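Local coordinates for protein cyclopenase asqI (Emericella nidulans, PDB 5YY3) that catalyses, as a zinc-dependent lyase of the tyrosinase family, the ring contraction of 4'-methoxycyclopenin to 4'-methoxyviridicatin in aspoquinolone biosynthesis, at residues V565-M571 and F641-R645; H170-W176 and E228-L234; Q66-Y72 and R111-L116. All coordinates share one frame; numbering follows the deposited sequence.

Interaction 1 of 3, residues V565-M571 and F641-R645; sequences VGKVEGM and FKIYR
Arg645 lies along Val565 to Val568 and touches all four. Arg645 CB lies 3.6 Å from Val565 O. CG and CD then run past the Val565 methyl CG2, with Arg645 CD 3.5 Å from Val565 CG2. The chain is extended up to CD and bends at chi3 (77°), which brings the guanidinium back over the turn Lys567-Gly570. Arg645 NE and CZ lie near Val568 CG2, NE at 3.9 Å. Arg645 NH1 donates to Gly566 O at 3.0 Å. The donor lies in the carbonyl plane, on a lone pair, but the N-H...O angle is only 130°. Val568 N and Lys567 CA cover one face of the guanidinium, and Val568 CG2 packs against NH2. NH2 also forms a salt bridge with Asp165 of the second subunit.

The turn is type I. Lys567 O accepts from Gly570 N within it and from Arg645 N at 2.9 Å, the two donors coming from opposite faces of the carbonyl plane. Gly570 CA sits over the centre of the Tyr644 ring, 3.5 Å from its centroid, a CH-pi contact. Beyond the turn the chain enters an antiparallel pair. Met571 N donates to Ile643 O at 2.6 Å, and Ile643 N returns a bond to Met571 O.

This pair starts the antiparallel pairing of strand 571-580 with strand 636-644 in the Ig-like domain. On its other side strand 636-644 runs parallel to strand 443-449, where His443 bonds to Tyr644 OH. Val565 and Met571 pack on Cys231 of helix 210-231.

Interaction 2 of 3, residues H170-W176 and E228-L234; sequences HALLSYW and ESLCWSL
This is a buried side-chain contact inside the hemocyanin-like metal-binding domain, between the short helical turns of 170-176 and the C-terminal end of helix 210-231. Its polar centre is Tyr175 OH, which donates to Glu228 OE2 at a very short 2.4 Å. Tyr175 OH also accepts from Trp232 NE1 at 2.8 Å, nearly straight at 174° and in the indole plane. The Tyr175 and Trp232 rings meet rim to rim, with their planes 72° apart. Chi1 of Glu228 (-167°) puts CG over the five-membered ring of Trp176, 4.0 Å from its centroid; the bend at chi2 then turns the carboxylate toward Tyr175 OH. A water joins Trp176 NE1 to Glu228 OE1.

Helix 210-231 ends here in a Schellman motif. Ser233 is the C-prime residue; Leu234 N bonds to Ser229 O and, weakly, Ser233 N to Leu230 O. Past this end Leu234 points toward 170-176, where Leu234 CD1 meets Leu173 CG tip to tip at 4.0 Å. Leu173 CD2 packs on Trp232 CD1 at 3.6 Å. Ser229 OG lies at the edge of the His170 ring, 3.3 Å from His170 CD2. Ser229 OG and His170 NE2 both bond to Pro235 O.

Interaction 3 of 3, residues Q66-Y72 and R111-L116; sequences QKDHKPY and RINPEL
Arg111 bends twice, at chi2 (-51°) and chi3 (-74°). These bends fold the guanidinium back over the ring of His69 and beside Asp68. The guanidinium lies flat on the imidazole and nearly parallel to it, centres 4.1 Å apart. Asp68 is gripped side-on by a two-bond salt bridge. Arg111 NE donates to Asp68 OD2 at 2.9 Å and Arg111 NH2 to Asp68 OD1 at 2.5 Å, each on the syn lone pair, with the two groups nearly coplanar. Arg111 NH2 also donates to Gln66 OE1 at 2.8 Å. These three bonds hold the guanidinium flat against the ring.

Pro114 covers the opposite face of His69, its CD 3.4 Å from the ring centroid, so the imidazole is sandwiched. The ring's rotation is fixed by Gln66 N, which donates to ND1 in the ring plane. This bond lies within the type I turn Gln66-His69.

Asn113 is the N-cap of helix 114-127. Its CG is anti to the backbone N (chi1 -176°), and Asn113 OD1 accepts from Leu116 N at 3.1 Å and weakly from Glu115 N. The amide's other end, Asn113 ND2, donates to Lys70 O at 3.1 Å and also bonds to Thr381. The cap thus ties the helix start to the loop. Tyr72 lays one ring face on this first turn, with Leu116 CB 3.8 Å from its centroid.

Arg111 is the C-prime residue of the Schellman motif ending helix 97-109, so the contact spans the joint between two helices. Helix 77-92 packs against Tyr72, Ile112 and Leu116, and Tyr72 OH bonds to Asp119 of helix 114-127.

Interactions 1 and 2 are adjacent, with centres 14 Å apart. Where they touch, the Ig-like domain meets the metal-binding domain. Val565 N lies 3.1 Å from Glu228 OE1 and Arg645 NH1 lies 3.3 Å from Cys231 O, both probable hydrogen bonds. Arg645 also makes a cation-pi contact with Trp232. Both contacts touch the second subunit. Interaction 3 stands apart, its centre 37 Å from that of interaction 2 and 48 Å from that of interaction 1. Neither interaction 2 nor interaction 3 includes a zinc ligand: the side chain of Trp176 is about 10 Å from that of His186, and that of Tyr72 is about 10 Å from that of His190.

Interaction 1 of 3, residues V565-M571 and F641-R645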
loop_
_atom_site.group_PDB
_atom_site.type_symbol
_atom_site.label_atom_id
_atom_site.label_comp_id
_atom_site.label_asym_id
_atom_site.label_seq_id
_atom_site.Cartn_x
_atom_site.Cartn_y
_atom_site.Cartn_z
ATOM N N VAL A 565 15.341 0.768 -14.458
ATOM C CA VAL A 565 15.247 1.938 -13.590
ATOM C C VAL A 565 16.026 1.759 -12.258
ATOM O O VAL A 565 16.563 2.728 -11.714
ATOM C CB VAL A 565 13.751 2.291 -13.315
ATOM C CG1 VAL A 565 13.044 1.178 -12.558
ATOM C CG2 VAL A 565 13.602 3.629 -12.581
ATOM N N GLY A 566 16.112 0.527 -11.756
ATOM C CA GLY A 566 16.838 0.260 -10.529
ATOM C C GLY A 566 16.056 0.597 -9.272
ATOM O O GLY A 566 14.843 0.819 -9.318
ATOM N N LYS A 567 16.750 0.631 -8.135
ATOM C CA LYS A 567 16.119 0.997 -6.860
ATOM C C LYS A 567 16.839 2.154 -6.190
ATOM O O LYS A 567 18.027 2.373 -6.435
ATOM C CB LYS A 567 16.080 -0.214 -5.935
ATOM C CG LYS A 567 15.093 -1.277 -6.408
ATOM C CD LYS A 567 15.309 -2.594 -5.687
ATOM C CE LYS A 567 14.103 -3.497 -5.837
ATOM N NZ LYS A 567 14.266 -4.691 -4.966
ATOM N N VAL A 568 16.124 2.896 -5.344
ATOM C CA VAL A 568 16.701 4.074 -4.681
ATOM C C VAL A 568 17.994 3.705 -3.949
ATOM O O VAL A 568 19.000 4.419 -4.045
ATOM C CB VAL A 568 15.695 4.716 -3.695
ATOM C CG1 VAL A 568 16.384 5.804 -2.821
ATOM C CG2 VAL A 568 14.500 5.301 -4.465
ATOM N N GLU A 569 17.973 2.558 -3.269
ATOM C CA GLU A 569 19.115 2.073 -2.509
ATOM C C GLU A 569 20.196 1.434 -3.376
ATOM O O GLU A 569 21.260 1.086 -2.868
ATOM C CB GLU A 569 18.660 1.056 -1.461
ATOM C CG GLU A 569 18.293 -0.307 -2.019
ATOM C CD GLU A 569 16.797 -0.481 -2.250
ATOM O OE1 GLU A 569 16.054 0.529 -2.410
ATOM O OE2 GLU A 569 16.362 -1.656 -2.287
ATOM N N GLY A 570 19.921 1.262 -4.673
ATOM C CA GLY A 570 20.878 0.659 -5.595
ATOM C C GLY A 570 20.620 -0.824 -5.803
ATOM O O GLY A 570 20.934 -1.645 -4.942
ATOM N N MET A 571 20.051 -1.172 -6.953
ATOM C CA MET A 571 19.624 -2.544 -7.203
ATOM C C MET A 571 20.744 -3.355 -7.835
ATOM O O MET A 571 21.399 -2.898 -8.770
ATOM C CB MET A 571 18.384 -2.552 -8.088
ATOM C CG MET A 571 17.849 -3.927 -8.432
ATOM S SD MET A 571 16.350 -3.759 -9.413
ATOM C CE MET A 571 16.016 -5.462 -9.902
ATOM N N PHE A 641 27.151 -4.985 -10.510
ATOM C CA PHE A 641 27.060 -3.534 -10.412
ATOM C C PHE A 641 25.681 -3.201 -9.872
ATOM O O PHE A 641 24.820 -4.063 -9.778
ATOM C CB PHE A 641 27.294 -2.846 -11.762
ATOM C CG PHE A 641 26.214 -3.114 -12.787
ATOM C CD1 PHE A 641 26.168 -4.324 -13.465
ATOM C CD2 PHE A 641 25.264 -2.150 -13.091
ATOM C CE1 PHE A 641 25.184 -4.573 -14.413
ATOM C CE2 PHE A 641 24.291 -2.393 -14.046
ATOM C CZ PHE A 641 24.255 -3.603 -14.701
ATOM N N LYS A 642 25.470 -1.944 -9.525
ATOM C CA LYS A 642 24.197 -1.556 -8.975
ATOM C C LYS A 642 23.629 -0.383 -9.753
ATOM O O LYS A 642 24.356 0.529 -10.166
ATOM C CB LYS A 642 24.336 -1.202 -7.488
ATOM C CG LYS A 642 24.614 -2.406 -6.573
ATOM C CD LYS A 642 24.562 -1.984 -5.097
ATOM C CE LYS A 642 25.227 -2.994 -4.178
ATOM N NZ LYS A 642 24.969 -2.678 -2.739
ATOM N N ILE A 643 22.323 -0.421 -9.964
ATOM C CA ILE A 643 21.608 0.713 -10.533
ATOM C C ILE A 643 20.781 1.407 -9.453
ATOM O O ILE A 643 19.998 0.763 -8.751
ATOM C CB ILE A 643 20.701 0.275 -11.688
ATOM C CG1 ILE A 643 21.533 -0.506 -12.701
ATOM C CG2 ILE A 643 20.052 1.471 -12.338
ATOM C CD1 ILE A 643 20.726 -1.037 -13.848
ATOM N N TYR A 644 20.975 2.721 -9.352
ATOM C CA TYR A 644 20.315 3.585 -8.376
ATOM C C TYR A 644 19.249 4.443 -9.041
ATOM O O TYR A 644 19.503 5.134 -10.031
ATOM C CB TYR A 644 21.329 4.508 -7.680
ATOM C CG TYR A 644 22.337 3.794 -6.807
ATOM C CD1 TYR A 644 23.372 3.053 -7.373
ATOM C CD2 TYR A 644 22.267 3.880 -5.412
ATOM C CE1 TYR A 644 24.296 2.392 -6.572
ATOM C CE2 TYR A 644 23.180 3.226 -4.606
ATOM C CZ TYR A 644 24.194 2.485 -5.191
ATOM O OH TYR A 644 25.108 1.832 -4.402
ATOM N N ARG A 645 18.053 4.410 -8.469
ATOM C CA ARG A 645 16.927 5.183 -8.954
ATOM C C ARG A 645 16.893 6.555 -8.297
ATOM O O ARG A 645 17.192 6.695 -7.106
ATOM C CB ARG A 645 15.628 4.430 -8.674
ATOM C CG ARG A 645 14.405 5.050 -9.254
ATOM C CD ARG A 645 13.234 4.101 -9.098
ATOM N NE ARG A 645 12.701 4.079 -7.744
ATOM C CZ ARG A 645 12.390 2.965 -7.086
ATOM N NH1 ARG A 645 12.587 1.780 -7.661
ATOM N NH2 ARG A 645 11.894 3.036 -5.857
HETATM O O HOH W 1 19.398 6.789 -5.648
HETATM O O HOH W 2 22.086 -2.135 -2.194
#

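Interaction 2 of 3, residues H170-W176 and E228-L234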
loop_
_atom_site.group_PDB
_atom_site.type_symbol
_atom_site.label_atom_id
_atom_site.label_comp_id
_atom_site.label_asym_id
_atom_site.label_seq_id
_atom_site.Cartn_x
_atom_site.Cartn_y
_atom_site.Cartn_z
ATOM N N HIS A 170 -0.209 -3.187 -12.620
ATOM C CA HIS A 170 1.045 -2.639 -13.102
ATOM C C HIS A 170 0.856 -1.207 -13.624
ATOM O O HIS A 170 1.540 -0.787 -14.559
ATOM C CB HIS A 170 1.629 -3.535 -14.203
ATOM C CG HIS A 170 2.164 -4.847 -13.710
ATOM N ND1 HIS A 170 1.410 -6.004 -13.696
ATOM C CD2 HIS A 170 3.386 -5.190 -13.233
ATOM C CE1 HIS A 170 2.144 -7.000 -13.226
ATOM N NE2 HIS A 170 3.349 -6.532 -12.939
ATOM N N ALA A 171 -0.073 -0.459 -13.027
ATOM C CA ALA A 171 -0.326 0.911 -13.474
ATOM C C ALA A 171 0.908 1.803 -13.311
ATOM O O ALA A 171 1.117 2.733 -14.094
ATOM C CB ALA A 171 -1.503 1.507 -12.729
ATOM N N LEU A 172 1.727 1.530 -12.303
ATOM C CA LEU A 172 2.898 2.365 -12.074
ATOM C C LEU A 172 3.872 2.331 -13.258
ATOM O O LEU A 172 4.620 3.295 -13.479
ATOM C CB LEU A 172 3.609 1.949 -10.779
ATOM C CG LEU A 172 2.936 2.394 -9.464
ATOM C CD1 LEU A 172 3.750 1.950 -8.246
ATOM C CD2 LEU A 172 2.696 3.910 -9.435
ATOM N N LEU A 173 3.851 1.236 -14.016
ATOM C CA LEU A 173 4.772 1.032 -15.150
ATOM C C LEU A 173 4.346 1.797 -16.402
ATOM O O LEU A 173 4.997 1.743 -17.444
ATOM C CB LEU A 173 4.869 -0.448 -15.491
ATOM C CG LEU A 173 5.483 -1.281 -14.368
ATOM C CD1 LEU A 173 5.617 -2.747 -14.805
ATOM C CD2 LEU A 173 6.835 -0.674 -13.987
ATOM N N SER A 174 3.226 2.488 -16.293
ATOM C CA SER A 174 2.713 3.321 -17.362
ATOM C C SER A 174 3.785 4.240 -17.986
ATOM O O SER A 174 3.788 4.446 -19.196
ATOM C CB SER A 174 1.503 4.110 -16.802
ATOM O OG SER A 174 1.478 5.442 -17.252
ATOM N N TYR A 175 4.700 4.772 -17.174
ATOM C CA TYR A 175 5.757 5.664 -17.700
ATOM C C TYR A 175 6.618 4.952 -18.752
ATOM O O TYR A 175 7.078 5.541 -19.736
ATOM C CB TYR A 175 6.666 6.200 -16.570
ATOM C CG TYR A 175 7.583 5.150 -15.965
ATOM C CD1 TYR A 175 7.161 4.359 -14.893
ATOM C CD2 TYR A 175 8.867 4.944 -16.467
ATOM C CE1 TYR A 175 7.993 3.391 -14.347
ATOM C CE2 TYR A 175 9.696 3.978 -15.939
ATOM C CZ TYR A 175 9.262 3.205 -14.873
ATOM O OH TYR A 175 10.102 2.237 -14.345
ATOM N N TRP A 176 6.816 3.664 -18.533
ATOM C CA TRP A 176 7.627 2.856 -19.407
ATOM C C TRP A 176 6.817 2.448 -20.642
ATOM O O TRP A 176 7.301 2.553 -21.766
ATOM C CB TRP A 176 8.118 1.635 -18.636
ATOM C CG TRP A 176 9.351 0.969 -19.127
ATOM C CD1 TRP A 176 10.623 1.242 -18.745
ATOM C CD2 TRP A 176 9.429 -0.154 -20.030
ATOM N NE1 TRP A 176 11.498 0.379 -19.366
ATOM C CE2 TRP A 176 10.791 -0.484 -20.156
ATOM C CE3 TRP A 176 8.480 -0.898 -20.736
ATOM C CZ2 TRP A 176 11.232 -1.532 -20.972
ATOM C CZ3 TRP A 176 8.925 -1.942 -21.555
ATOM C CH2 TRP A 176 10.287 -2.240 -21.667
ATOM N N GLU A 228 11.902 -4.336 -15.252
ATOM C CA GLU A 228 11.444 -3.018 -14.819
ATOM C C GLU A 228 10.397 -3.190 -13.725
ATOM O O GLU A 228 10.365 -2.434 -12.743
ATOM C CB GLU A 228 10.861 -2.224 -15.986
ATOM C CG GLU A 228 10.662 -0.745 -15.690
ATOM C CD GLU A 228 11.941 0.064 -15.861
ATOM O OE1 GLU A 228 13.014 -0.540 -16.100
ATOM O OE2 GLU A 228 11.868 1.315 -15.767
ATOM N N SER A 229 9.538 -4.187 -13.906
ATOM C CA SER A 229 8.581 -4.581 -12.882
ATOM C C SER A 229 9.244 -4.906 -11.524
ATOM O O SER A 229 8.791 -4.449 -10.483
ATOM C CB SER A 229 7.774 -5.781 -13.367
ATOM O OG SER A 229 6.527 -5.839 -12.689
ATOM N N LEU A 230 10.316 -5.689 -11.544
ATOM C CA LEU A 230 10.992 -6.081 -10.321
ATOM C C LEU A 230 11.587 -4.891 -9.577
ATOM O O LEU A 230 11.723 -4.917 -8.351
ATOM C CB LEU A 230 12.096 -7.088 -10.632
ATOM C CG LEU A 230 11.826 -8.530 -10.223
ATOM C CD1 LEU A 230 10.411 -8.897 -10.570
ATOM C CD2 LEU A 230 12.806 -9.450 -10.926
ATOM N N CYS A 231 11.951 -3.851 -10.319
ATOM C CA CYS A 231 12.568 -2.680 -9.716
ATOM C C CYS A 231 11.591 -1.975 -8.768
ATOM O O CYS A 231 11.982 -1.431 -7.733
ATOM C CB CYS A 231 13.056 -1.729 -10.808
ATOM S SG CYS A 231 14.294 -2.466 -11.924
ATOM N N TRP A 232 10.317 -2.000 -9.122
ATOM C CA TRP A 232 9.309 -1.410 -8.267
ATOM C C TRP A 232 8.702 -2.449 -7.337
ATOM O O TRP A 232 7.734 -2.170 -6.638
ATOM C CB TRP A 232 8.220 -0.760 -9.113
ATOM C CG TRP A 232 8.730 0.336 -9.972
ATOM C CD1 TRP A 232 9.024 0.270 -11.305
ATOM C CD2 TRP A 232 9.003 1.683 -9.565
ATOM N NE1 TRP A 232 9.454 1.496 -11.755
ATOM C CE2 TRP A 232 9.451 2.381 -10.710
ATOM C CE3 TRP A 232 8.907 2.370 -8.342
ATOM C CZ2 TRP A 232 9.804 3.738 -10.671
ATOM C CZ3 TRP A 232 9.270 3.723 -8.300
ATOM C CH2 TRP A 232 9.707 4.389 -9.458
ATOM N N SER A 233 9.272 -3.649 -7.357
ATOM C CA SER A 233 8.806 -4.762 -6.531
ATOM C C SER A 233 7.400 -5.211 -6.910
ATOM O O SER A 233 6.670 -5.710 -6.065
ATOM C CB SER A 233 8.847 -4.401 -5.038
ATOM O OG SER A 233 10.177 -4.467 -4.534
ATOM N N LEU A 234 7.038 -5.048 -8.184
ATOM C CA LEU A 234 5.740 -5.500 -8.684
ATOM C C LEU A 234 5.819 -6.956 -9.179
ATOM O O LEU A 234 6.902 -7.487 -9.393
ATOM C CB LEU A 234 5.257 -4.570 -9.799
ATOM C CG LEU A 234 5.141 -3.100 -9.396
ATOM C CD1 LEU A 234 4.726 -2.227 -10.572
ATOM C CD2 LEU A 234 4.148 -2.973 -8.265
HETATM O O HOH W 3 14.155 0.685 -18.332
#

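Interaction 3 of 3, residues Q66-Y72 and R111-L116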
loop_
_atom_site.group_PDB
_atom_site.type_symbol
_atom_site.label_atom_id
_atom_site.label_comp_id
_atom_site.label_asym_id
_atom_site.label_seq_id
_atom_site.Cartn_x
_atom_site.Cartn_y
_atom_site.Cartn_z
ATOM N N GLN A 66 -12.971 9.216 -42.377
ATOM C CA GLN A 66 -14.306 9.804 -42.388
ATOM C C GLN A 66 -15.365 8.721 -42.558
ATOM O O GLN A 66 -15.037 7.566 -42.826
ATOM C CB GLN A 66 -14.409 10.862 -43.488
ATOM C CG GLN A 66 -13.345 11.944 -43.369
ATOM C CD GLN A 66 -13.447 12.995 -44.457
ATOM O OE1 GLN A 66 -13.189 12.721 -45.636
ATOM N NE2 GLN A 66 -13.802 14.215 -44.064
ATOM N N LYS A 67 -16.632 9.090 -42.408
ATOM C CA LYS A 67 -17.687 8.090 -42.245
ATOM C C LYS A 67 -18.038 7.315 -43.524
ATOM O O LYS A 67 -18.740 6.303 -43.461
ATOM C CB LYS A 67 -18.951 8.749 -41.672
ATOM C CG LYS A 67 -20.036 9.044 -42.691
ATOM C CD LYS A 67 -21.420 9.031 -42.034
ATOM C CE LYS A 67 -22.515 9.515 -42.989
ATOM N NZ LYS A 67 -22.354 10.956 -43.360
ATOM N N ASP A 68 -17.542 7.766 -44.674
ATOM C CA ASP A 68 -17.814 7.075 -45.935
ATOM C C ASP A 68 -16.721 6.059 -46.244
ATOM O O ASP A 68 -16.909 5.162 -47.078
ATOM C CB ASP A 68 -17.929 8.064 -47.086
ATOM C CG ASP A 68 -16.585 8.571 -47.538
ATOM O OD1 ASP A 68 -15.908 9.248 -46.730
ATOM O OD2 ASP A 68 -16.202 8.284 -48.694
ATOM N N HIS A 69 -15.577 6.210 -45.577
ATOM C CA HIS A 69 -14.446 5.304 -45.781
ATOM C C HIS A 69 -14.830 3.889 -45.373
ATOM O O HIS A 69 -15.392 3.680 -44.298
ATOM C CB HIS A 69 -13.221 5.773 -44.992
ATOM C CG HIS A 69 -12.481 6.902 -45.638
ATOM N ND1 HIS A 69 -12.161 8.063 -44.967
ATOM C CD2 HIS A 69 -11.982 7.043 -46.889
ATOM C CE1 HIS A 69 -11.506 8.874 -45.780
ATOM N NE2 HIS A 69 -11.380 8.279 -46.952
ATOM N N LYS A 70 -14.563 2.936 -46.258
ATOM C CA LYS A 70 -14.721 1.525 -45.949
ATOM C C LYS A 70 -13.921 1.233 -44.686
ATOM O O LYS A 70 -12.788 1.691 -44.555
ATOM C CB LYS A 70 -14.246 0.672 -47.128
ATOM C CG LYS A 70 -14.160 -0.814 -46.859
ATOM C CD LYS A 70 -13.800 -1.585 -48.118
ATOM C CE LYS A 70 -14.662 -1.163 -49.299
ATOM N NZ LYS A 70 -14.627 -2.159 -50.424
ATOM N N PRO A 71 -14.514 0.509 -43.730
ATOM C CA PRO A 71 -13.829 0.316 -42.446
ATOM C C PRO A 71 -12.580 -0.563 -42.548
ATOM O O PRO A 71 -12.510 -1.488 -43.371
ATOM C CB PRO A 71 -14.902 -0.341 -41.574
ATOM C CG PRO A 71 -15.804 -1.031 -42.558
ATOM C CD PRO A 71 -15.846 -0.115 -43.749
ATOM N N TYR A 72 -11.595 -0.246 -41.709
ATOM C CA TYR A 72 -10.298 -0.916 -41.731
ATOM C C TYR A 72 -9.934 -1.422 -40.336
ATOM O O TYR A 72 -10.181 -0.741 -39.333
ATOM C CB TYR A 72 -9.216 0.045 -42.264
ATOM C CG TYR A 72 -7.788 -0.490 -42.222
ATOM C CD1 TYR A 72 -7.382 -1.513 -43.062
ATOM C CD2 TYR A 72 -6.848 0.056 -41.351
ATOM C CE1 TYR A 72 -6.084 -1.990 -43.033
ATOM C CE2 TYR A 72 -5.554 -0.409 -41.313
ATOM C CZ TYR A 72 -5.173 -1.427 -42.153
ATOM O OH TYR A 72 -3.882 -1.888 -42.105
ATOM N N ARG A 111 -11.191 7.258 -52.294
ATOM C CA ARG A 111 -11.769 7.035 -50.956
ATOM C C ARG A 111 -11.315 5.740 -50.258
ATOM O O ARG A 111 -12.034 5.187 -49.435
ATOM C CB ARG A 111 -13.307 7.074 -51.028
ATOM C CG ARG A 111 -13.860 8.382 -51.577
ATOM C CD ARG A 111 -13.269 9.581 -50.838
ATOM N NE ARG A 111 -13.830 9.739 -49.497
ATOM C CZ ARG A 111 -13.399 10.632 -48.611
ATOM N NH1 ARG A 111 -12.396 11.442 -48.922
ATOM N NH2 ARG A 111 -13.964 10.713 -47.412
ATOM N N ILE A 112 -10.110 5.272 -50.564
ATOM C CA ILE A 112 -9.513 4.220 -49.754
ATOM C C ILE A 112 -9.289 4.753 -48.330
ATOM O O ILE A 112 -9.040 5.951 -48.128
ATOM C CB ILE A 112 -8.196 3.725 -50.365
ATOM C CG1 ILE A 112 -7.799 2.371 -49.779
ATOM C CG2 ILE A 112 -7.076 4.738 -50.168
ATOM C CD1 ILE A 112 -6.741 1.672 -50.599
ATOM N N ASN A 113 -9.435 3.870 -47.345
ATOM C CA ASN A 113 -9.271 4.223 -45.934
ATOM C C ASN A 113 -7.871 4.777 -45.639
ATOM O O ASN A 113 -6.868 4.121 -45.953
ATOM C CB ASN A 113 -9.558 2.985 -45.070
ATOM C CG ASN A 113 -9.516 3.275 -43.581
ATOM O OD1 ASN A 113 -8.455 3.575 -43.022
ATOM N ND2 ASN A 113 -10.672 3.172 -42.923
ATOM N N PRO A 114 -7.797 5.986 -45.041
ATOM C CA PRO A 114 -6.532 6.676 -44.739
ATOM C C PRO A 114 -5.640 5.922 -43.752
ATOM O O PRO A 114 -4.421 6.027 -43.842
ATOM C CB PRO A 114 -6.988 8.009 -44.124
ATOM C CG PRO A 114 -8.392 8.175 -44.525
ATOM C CD PRO A 114 -8.962 6.793 -44.634
ATOM N N GLU A 115 -6.237 5.190 -42.819
ATOM C CA GLU A 115 -5.464 4.401 -41.868
ATOM C C GLU A 115 -4.803 3.261 -42.614
ATOM O O GLU A 115 -3.633 2.939 -42.381
ATOM C CB GLU A 115 -6.347 3.871 -40.734
ATOM C CG GLU A 115 -5.622 3.007 -39.701
ATOM C CD GLU A 115 -4.565 3.766 -38.912
ATOM O OE1 GLU A 115 -4.792 4.947 -38.566
ATOM O OE2 GLU A 115 -3.512 3.168 -38.615
ATOM N N LEU A 116 -5.563 2.656 -43.521
ATOM C CA LEU A 116 -5.019 1.635 -44.396
ATOM C C LEU A 116 -3.852 2.234 -45.171
ATOM O O LEU A 116 -2.780 1.636 -45.254
ATOM C CB LEU A 116 -6.098 1.093 -45.341
ATOM C CG LEU A 116 -5.771 -0.128 -46.210
ATOM C CD1 LEU A 116 -7.056 -0.767 -46.700
ATOM C CD2 LEU A 116 -4.854 0.218 -47.402
#